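PDB 5FQ8: outer membrane protein Omp121 from Bacteroides thetaiotaomicron, which probably takes up substrates across the bacterial outer membrane as a TonB-dependent, calcium-binding transporter. Local coordinates for residues B[517-522]-B[598-603]; B[454-459]-B[483-488]. One frame throughout, in Å; residues are numbered along the deposited sequence.

Contact 1: B[517-522]-B[598-603]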
loop_
_atom_site.group_PDB
_atom_site.type_symbol
_atom_site.label_atom_id
_atom_site.label_comp_id
_atom_site.label_asym_id
_atom_site.label_seq_id
_atom_site.Cartn_x
_atom_site.Cartn_y
_atom_site.Cartn_z
ATOM N N HIS B 517 -3.341 11.445 4.072
ATOM C CA HIS B 517 -3.394 12.467 5.118
ATOM C C HIS B 517 -3.257 13.864 4.526
ATOM O O HIS B 517 -2.570 14.051 3.530
ATOM C CB HIS B 517 -2.294 12.240 6.153
ATOM C CG HIS B 517 -2.346 13.187 7.300
ATOM N ND1 HIS B 517 -3.173 12.996 8.381
ATOM C CD2 HIS B 517 -1.684 14.343 7.533
ATOM C CE1 HIS B 517 -3.016 13.990 9.236
ATOM N NE2 HIS B 517 -2.118 14.822 8.745
ATOM N N MET B 518 -3.900 14.841 5.164
ATOM C CA MET B 518 -3.835 16.226 4.721
ATOM C C MET B 518 -4.201 17.167 5.858
ATOM O O MET B 518 -5.184 16.927 6.551
ATOM C CB MET B 518 -4.780 16.487 3.550
ATOM C CG MET B 518 -4.969 17.969 3.303
ATOM S SD MET B 518 -6.622 18.425 2.872
ATOM C CE MET B 518 -6.645 20.129 3.354
ATOM N N GLU B 519 -3.443 18.257 6.019
ATOM C CA GLU B 519 -3.786 19.324 6.953
ATOM C C GLU B 519 -3.785 20.670 6.248
ATOM O O GLU B 519 -3.042 20.886 5.295
ATOM C CB GLU B 519 -2.813 19.423 8.117
ATOM C CG GLU B 519 -2.421 18.144 8.749
ATOM C CD GLU B 519 -1.374 18.361 9.777
ATOM O OE1 GLU B 519 -0.739 19.421 9.708
ATOM O OE2 GLU B 519 -1.192 17.504 10.658
ATOM N N LEU B 520 -4.591 21.596 6.761
ATOM C CA LEU B 520 -4.675 22.937 6.197
ATOM C C LEU B 520 -5.010 23.924 7.298
ATOM O O LEU B 520 -5.900 23.674 8.106
ATOM C CB LEU B 520 -5.726 22.995 5.102
ATOM C CG LEU B 520 -5.935 24.315 4.385
ATOM C CD1 LEU B 520 -4.725 24.611 3.571
ATOM C CD2 LEU B 520 -7.138 24.227 3.491
ATOM N N ARG B 521 -4.301 25.039 7.327
ATOM C CA ARG B 521 -4.498 26.043 8.359
ATOM C C ARG B 521 -4.310 27.414 7.753
ATOM O O ARG B 521 -3.481 27.602 6.866
ATOM C CB ARG B 521 -3.525 25.863 9.510
ATOM C CG ARG B 521 -2.087 25.933 9.086
ATOM C CD ARG B 521 -1.141 25.589 10.209
ATOM N NE ARG B 521 -1.327 26.458 11.354
ATOM C CZ ARG B 521 -0.865 26.180 12.560
ATOM N NH1 ARG B 521 -0.194 25.059 12.753
ATOM N NH2 ARG B 521 -1.081 27.016 13.563
ATOM N N ARG B 522 -5.083 28.366 8.234
ATOM C CA ARG B 522 -5.039 29.717 7.706
ATOM C C ARG B 522 -4.953 30.716 8.845
ATOM O O ARG B 522 -5.408 30.459 9.960
ATOM C CB ARG B 522 -6.248 30.013 6.835
ATOM C CG ARG B 522 -6.223 29.283 5.518
ATOM C CD ARG B 522 -7.366 29.687 4.610
ATOM N NE ARG B 522 -7.244 29.017 3.324
ATOM C CZ ARG B 522 -8.158 28.213 2.799
ATOM N NH1 ARG B 522 -9.291 27.989 3.435
ATOM N NH2 ARG B 522 -7.933 27.651 1.625
ATOM N N ALA B 598 -2.928 27.106 17.981
ATOM C CA ALA B 598 -2.653 25.702 18.211
ATOM C C ALA B 598 -2.389 24.983 16.899
ATOM O O ALA B 598 -2.541 25.536 15.813
ATOM C CB ALA B 598 -3.817 25.055 18.953
ATOM N N ASP B 599 -1.967 23.733 17.025
ATOM C CA ASP B 599 -1.822 22.850 15.887
ATOM C C ASP B 599 -3.198 22.550 15.287
ATOM O O ASP B 599 -4.238 22.839 15.880
ATOM C CB ASP B 599 -1.112 21.573 16.324
ATOM C CG ASP B 599 -0.297 20.955 15.223
ATOM O OD1 ASP B 599 -0.716 21.058 14.051
ATOM O OD2 ASP B 599 0.760 20.364 15.537
ATOM N N VAL B 600 -3.207 21.970 14.088
ATOM C CA VAL B 600 -4.476 21.816 13.390
ATOM C C VAL B 600 -5.358 20.789 14.087
ATOM O O VAL B 600 -4.875 19.810 14.675
ATOM C CB VAL B 600 -4.282 21.427 11.917
ATOM C CG1 VAL B 600 -3.935 22.632 11.119
ATOM C CG2 VAL B 600 -3.229 20.368 11.786
ATOM N N TYR B 601 -6.669 21.017 14.013
ATOM C CA TYR B 601 -7.656 20.013 14.370
ATOM C C TYR B 601 -7.441 19.522 15.801
ATOM O O TYR B 601 -7.028 18.395 16.048
ATOM C CB TYR B 601 -7.588 18.840 13.390
ATOM C CG TYR B 601 -7.417 19.207 11.943
ATOM C CD1 TYR B 601 -8.173 20.205 11.364
ATOM C CD2 TYR B 601 -6.503 18.536 11.154
ATOM C CE1 TYR B 601 -8.017 20.518 10.044
ATOM C CE2 TYR B 601 -6.343 18.842 9.840
ATOM C CZ TYR B 601 -7.094 19.832 9.285
ATOM O OH TYR B 601 -6.927 20.144 7.962
ATOM N N MET B 602 -7.719 20.414 16.737
ATOM C CA MET B 602 -7.636 20.090 18.149
ATOM C C MET B 602 -8.889 20.479 18.899
ATOM O O MET B 602 -8.926 20.337 20.121
ATOM C CB MET B 602 -6.411 20.766 18.781
ATOM C CG MET B 602 -5.100 20.287 18.179
ATOM S SD MET B 602 -3.627 20.980 18.906
ATOM C CE MET B 602 -3.526 20.134 20.465
ATOM N N VAL B 603 -9.915 20.938 18.202
ATOM C CA VAL B 603 -11.151 21.394 18.818
ATOM C C VAL B 603 -12.248 20.339 18.741
ATOM O O VAL B 603 -12.953 20.098 19.718
ATOM C CB VAL B 603 -11.604 22.712 18.158
ATOM C CG1 VAL B 603 -12.882 23.207 18.786
ATOM C CG2 VAL B 603 -10.521 23.736 18.289
HETATM O O HOH W 1 -8.718 22.010 6.960
#

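Contact 2: B[454-459]-B[483-488]. With KR0 (3-decanoyloxypropyl decanoate), chain K; C8E ((hydroxyethyloxy)tri(ethyloxy)octane), chain U.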
loop_
_atom_site.group_PDB
_atom_site.type_symbol
_atom_site.label_atom_id
_atom_site.label_comp_id
_atom_site.label_asym_id
_atom_site.label_seq_id
_atom_site.Cartn_x
_atom_site.Cartn_y
_atom_site.Cartn_z
ATOM N N ARG B 454 3.899 19.589 0.371
ATOM C CA ARG B 454 3.827 20.712 1.288
ATOM C C ARG B 454 3.636 21.996 0.513
ATOM O O ARG B 454 4.148 22.141 -0.592
ATOM C CB ARG B 454 5.099 20.833 2.108
ATOM C CG ARG B 454 5.096 20.032 3.349
ATOM C CD ARG B 454 6.404 20.119 4.067
ATOM N NE ARG B 454 6.527 18.994 4.974
ATOM C CZ ARG B 454 5.843 18.876 6.106
ATOM N NH1 ARG B 454 4.995 19.822 6.478
ATOM N NH2 ARG B 454 6.017 17.810 6.866
ATOM N N ARG B 455 2.930 22.943 1.111
ATOM C CA ARG B 455 2.716 24.203 0.419
ATOM C C ARG B 455 2.319 25.303 1.389
ATOM O O ARG B 455 1.370 25.148 2.153
ATOM C CB ARG B 455 1.660 24.017 -0.663
ATOM C CG ARG B 455 1.321 25.225 -1.471
ATOM C CD ARG B 455 0.622 24.816 -2.736
ATOM N NE ARG B 455 0.350 25.965 -3.588
ATOM C CZ ARG B 455 -0.825 26.577 -3.662
ATOM N NH1 ARG B 455 -1.849 26.141 -2.939
ATOM N NH2 ARG B 455 -0.974 27.616 -4.468
ATOM N N GLU B 456 3.045 26.412 1.379
ATOM C CA GLU B 456 2.717 27.552 2.214
ATOM C C GLU B 456 2.666 28.799 1.353
ATOM O O GLU B 456 3.397 28.925 0.374
ATOM C CB GLU B 456 3.728 27.739 3.334
ATOM C CG GLU B 456 4.183 26.443 4.010
ATOM C CD GLU B 456 5.215 26.684 5.089
ATOM O OE1 GLU B 456 5.637 27.849 5.223
ATOM O OE2 GLU B 456 5.596 25.725 5.799
ATOM N N ILE B 457 1.783 29.717 1.708
ATOM C CA ILE B 457 1.666 30.966 0.975
ATOM C C ILE B 457 1.571 32.096 1.976
ATOM O O ILE B 457 0.804 32.017 2.938
ATOM C CB ILE B 457 0.447 30.995 0.041
ATOM C CG1 ILE B 457 0.677 30.091 -1.151
ATOM C CG2 ILE B 457 0.190 32.401 -0.435
ATOM C CD1 ILE B 457 -0.530 29.982 -2.029
ATOM N N ASN B 458 2.345 33.147 1.750
ATOM C CA ASN B 458 2.372 34.279 2.652
ATOM C C ASN B 458 2.217 35.554 1.856
ATOM O O ASN B 458 2.871 35.729 0.830
ATOM C CB ASN B 458 3.665 34.292 3.455
ATOM C CG ASN B 458 3.595 35.222 4.620
ATOM O OD1 ASN B 458 2.908 34.949 5.598
ATOM N ND2 ASN B 458 4.301 36.341 4.527
ATOM N N GLN B 459 1.347 36.434 2.317
ATOM C CA GLN B 459 1.119 37.691 1.627
ATOM C C GLN B 459 1.131 38.823 2.631
ATOM O O GLN B 459 0.472 38.741 3.670
ATOM C CB GLN B 459 -0.189 37.660 0.852
ATOM C CG GLN B 459 -0.133 36.659 -0.269
ATOM C CD GLN B 459 -1.120 36.942 -1.346
ATOM O OE1 GLN B 459 -1.976 37.801 -1.193
ATOM N NE2 GLN B 459 -1.008 36.228 -2.460
ATOM N N ASN B 483 -1.690 34.079 5.768
ATOM C CA ASN B 483 -0.881 32.872 5.752
ATOM C C ASN B 483 -1.750 31.656 5.445
ATOM O O ASN B 483 -2.897 31.578 5.884
ATOM C CB ASN B 483 -0.175 32.702 7.086
ATOM C CG ASN B 483 0.912 31.673 7.033
ATOM O OD1 ASN B 483 0.827 30.619 7.662
ATOM N ND2 ASN B 483 1.946 31.964 6.268
ATOM N N GLU B 484 -1.195 30.707 4.699
ATOM C CA GLU B 484 -1.895 29.478 4.363
ATOM C C GLU B 484 -0.863 28.370 4.264
ATOM O O GLU B 484 -0.002 28.411 3.393
ATOM C CB GLU B 484 -2.662 29.627 3.057
ATOM C CG GLU B 484 -3.631 28.491 2.786
ATOM C CD GLU B 484 -4.130 28.455 1.367
ATOM O OE1 GLU B 484 -3.408 27.941 0.490
ATOM O OE2 GLU B 484 -5.247 28.947 1.125
ATOM N N ARG B 485 -0.946 27.380 5.135
ATOM C CA ARG B 485 0.015 26.286 5.151
ATOM C C ARG B 485 -0.729 24.974 4.953
ATOM O O ARG B 485 -1.758 24.743 5.588
ATOM C CB ARG B 485 0.821 26.285 6.456
ATOM C CG ARG B 485 1.753 27.475 6.592
ATOM C CD ARG B 485 2.615 27.409 7.830
ATOM N NE ARG B 485 1.949 28.016 8.968
ATOM C CZ ARG B 485 2.288 27.775 10.218
ATOM N NH1 ARG B 485 3.277 26.945 10.460
ATOM N NH2 ARG B 485 1.646 28.355 11.211
ATOM N N LYS B 486 -0.219 24.128 4.067
ATOM C CA LYS B 486 -0.900 22.896 3.707
ATOM C C LYS B 486 0.117 21.786 3.555
ATOM O O LYS B 486 1.176 21.980 2.967
ATOM C CB LYS B 486 -1.697 23.062 2.411
ATOM C CG LYS B 486 -2.443 21.833 1.927
ATOM C CD LYS B 486 -3.126 22.104 0.604
ATOM C CE LYS B 486 -3.953 20.927 0.142
ATOM N NZ LYS B 486 -4.504 21.091 -1.227
ATOM N N VAL B 487 -0.196 20.628 4.097
ATOM C CA VAL B 487 0.616 19.444 3.880
ATOM C C VAL B 487 -0.336 18.306 3.584
ATOM O O VAL B 487 -1.451 18.272 4.108
ATOM C CB VAL B 487 1.526 19.151 5.091
ATOM C CG1 VAL B 487 0.733 19.160 6.347
ATOM C CG2 VAL B 487 2.226 17.841 4.939
ATOM N N SER B 488 0.071 17.415 2.690
ATOM C CA SER B 488 -0.669 16.191 2.458
ATOM C C SER B 488 0.325 15.132 2.033
ATOM O O SER B 488 1.442 15.441 1.636
ATOM C CB SER B 488 -1.774 16.380 1.415
ATOM O OG SER B 488 -1.311 16.267 0.080
HETATM C C1 KR0 K . -5.158 34.279 2.661
HETATM O O1 KR0 K . -4.959 35.660 2.368
HETATM C C2 KR0 K . -3.796 33.623 2.583
HETATM C C3 KR0 K . -3.689 32.739 1.361
HETATM C C4 KR0 K . -4.683 34.424 -4.457
HETATM O O4 KR0 K . -3.576 33.489 0.156
HETATM C C5 KR0 K . -3.733 32.760 -1.093
HETATM C C6 KR0 K . -3.683 35.579 -4.326
HETATM C C7 KR0 K . -5.428 36.233 1.117
HETATM C C8 KR0 K . -3.144 36.099 -5.660
HETATM O O8 KR0 K . -3.976 31.578 -1.024
HETATM C C9 KR0 K . -2.058 37.165 -5.465
HETATM O O9 KR0 K . -6.542 35.966 0.714
HETATM C C10 KR0 K . -3.589 33.407 -2.447
HETATM C C11 KR0 K . -4.924 33.711 -3.121
HETATM C C12 KR0 K . -4.555 37.155 0.307
HETATM C C13 KR0 K . -5.388 38.340 -0.164
HETATM C C14 KR0 K . -1.786 37.976 -6.738
HETATM C C15 KR0 K . -0.482 38.767 -6.673
HETATM C C16 KR0 K . -0.093 39.369 -8.003
HETATM C C17 KR0 K . -4.519 39.537 -0.533
HETATM C C18 KR0 K . -4.270 39.667 -2.030
HETATM C C19 KR0 K . -3.267 40.789 -2.284
HETATM C C20 KR0 K . -3.192 41.235 -3.742
HETATM C C21 KR0 K . -2.121 42.314 -3.921
HETATM C C22 KR0 K . -2.300 43.095 -5.223
HETATM C C23 KR0 K . -1.112 43.966 -5.580
HETATM C C8 C8E U . -2.583 30.041 -5.480
HETATM O O9 C8E U . -1.207 30.088 -5.776
HETATM C C10 C8E U . -0.873 31.370 -6.248
HETATM C C11 C8E U . 0.240 31.325 -7.291
HETATM O O12 C8E U . 0.964 32.530 -7.165
HETATM C C13 C8E U . 2.039 32.671 -8.060
HETATM C C14 C8E U . 2.908 33.830 -7.577
HETATM O O15 C8E U . 3.606 33.476 -6.402
HETATM C C16 C8E U . 4.663 34.364 -6.135
HETATM O O HOH W 2 4.611 30.017 5.304
#

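Contact 1: B[517-522]-B[598-603]
Val600 and Tyr601, at the turn of the loop 598-603, are pushed against the strand 517-522 and make the closely packed half of this contact. The two methyls of Val600 divide the work: CG2 lies against the Glu519 carboxylate, 3.4 Å from its OE1, while CG1 meets Arg521 CB at 3.6 Å, the two side chains crossing at about a right angle. Val600 CB in turn stands 3.7 Å above the centre of the Tyr601 ring plane. That ring crosses the Glu519 chain obliquely, and its plane is nearly perpendicular to the carboxylate (88°). At its tip, Tyr601 OH accepts the backbone N-H of Leu520 (N to OH 3.0 Å, 137° at the hydrogen) and also meets a water 2.8 Å from OH, in the ring plane. An alanine in place of Tyr601 would remove the ring and its hydroxyl, and would probably leave Leu520 N without this acceptor and Glu519 less well packed. The other half is looser and reaches solvent at Asp599. There Arg521 NH1 is 4.2 Å from Asp599 OD1, a proximity of charges only, since the oxygen lies well out of the guanidinium plane; Arg521 has its salt bridge with Asp597, and Asp599 OD1 accepts Val600 N. Another protein's chain packs alongside. Backbone bonds tie Glu519 and Arg521 to strand 472-495, so Leu520 N points to the other edge, where the loop folds back onto the transmembrane beta-barrel wall.

Contact 2: B[454-459]-B[483-488]
Backbone hydrogen bonds set the register of strands 454-459 and 483-488, whose axes run 177° apart. Arg455 and Lys486 form one hydrogen-bonded pair, each N reaching the other's O at 2.7 Å; Ile457 and Glu484 form the next, with Ile457 N to Glu484 O at 2.8 Å. The non-hydrogen-bonded pairs between and beside them add CA-H...O contacts, such as Glu456 CA to Glu484 O. This is the antiparallel hairpin of a transmembrane beta-barrel wall. Of the polar side chains, Asn483 ND2 donates to a lone pair of Asn458 OD1 (3.2 Å), the amide planes turned 61° apart, and Asn483 OD1 accepts Arg485 NE, which restrains that amide from both ends. The Glu456 carboxylate has its strongest partner in Asn110, and Glu484 OE2 in Arg522. Van der Waals contact is made alongside: Glu456 CG runs beside Arg485 CG at 3.7 Å, and Val487 CG2 sits over one face of the Arg454 guanidinium, toward its rim. On the face bearing Arg455, Ile457 and Glu484, amphiphiles pack: Ile457 CD1 is 3.9 Å from O8 of 3-decanoyloxypropyl decanoate, and Arg455 NH2 lies 2.8 Å from O9 of a detergent molecule.

In the fold
Along the chain contact 2 is complete before contact 1 begins; their centres are about 12 Å apart. Strands 446-469, 472-495 and 513-534 are successive, antiparallel neighbours in the barrel wall, so contact 2 joins the first two and contact 1 packs a later loop, between strands 582-596 and 607-609, against the third. The shared seam is strand 472-495 against 513-534: Glu519 N lies 2.8 Å from Val487 O, a probable backbone hydrogen bond, and the ion pair of Arg522 with Glu484 also joins the two strands. One stretch of wall thus meets bound lipid through contact 2 and another protein's chain through contact 1.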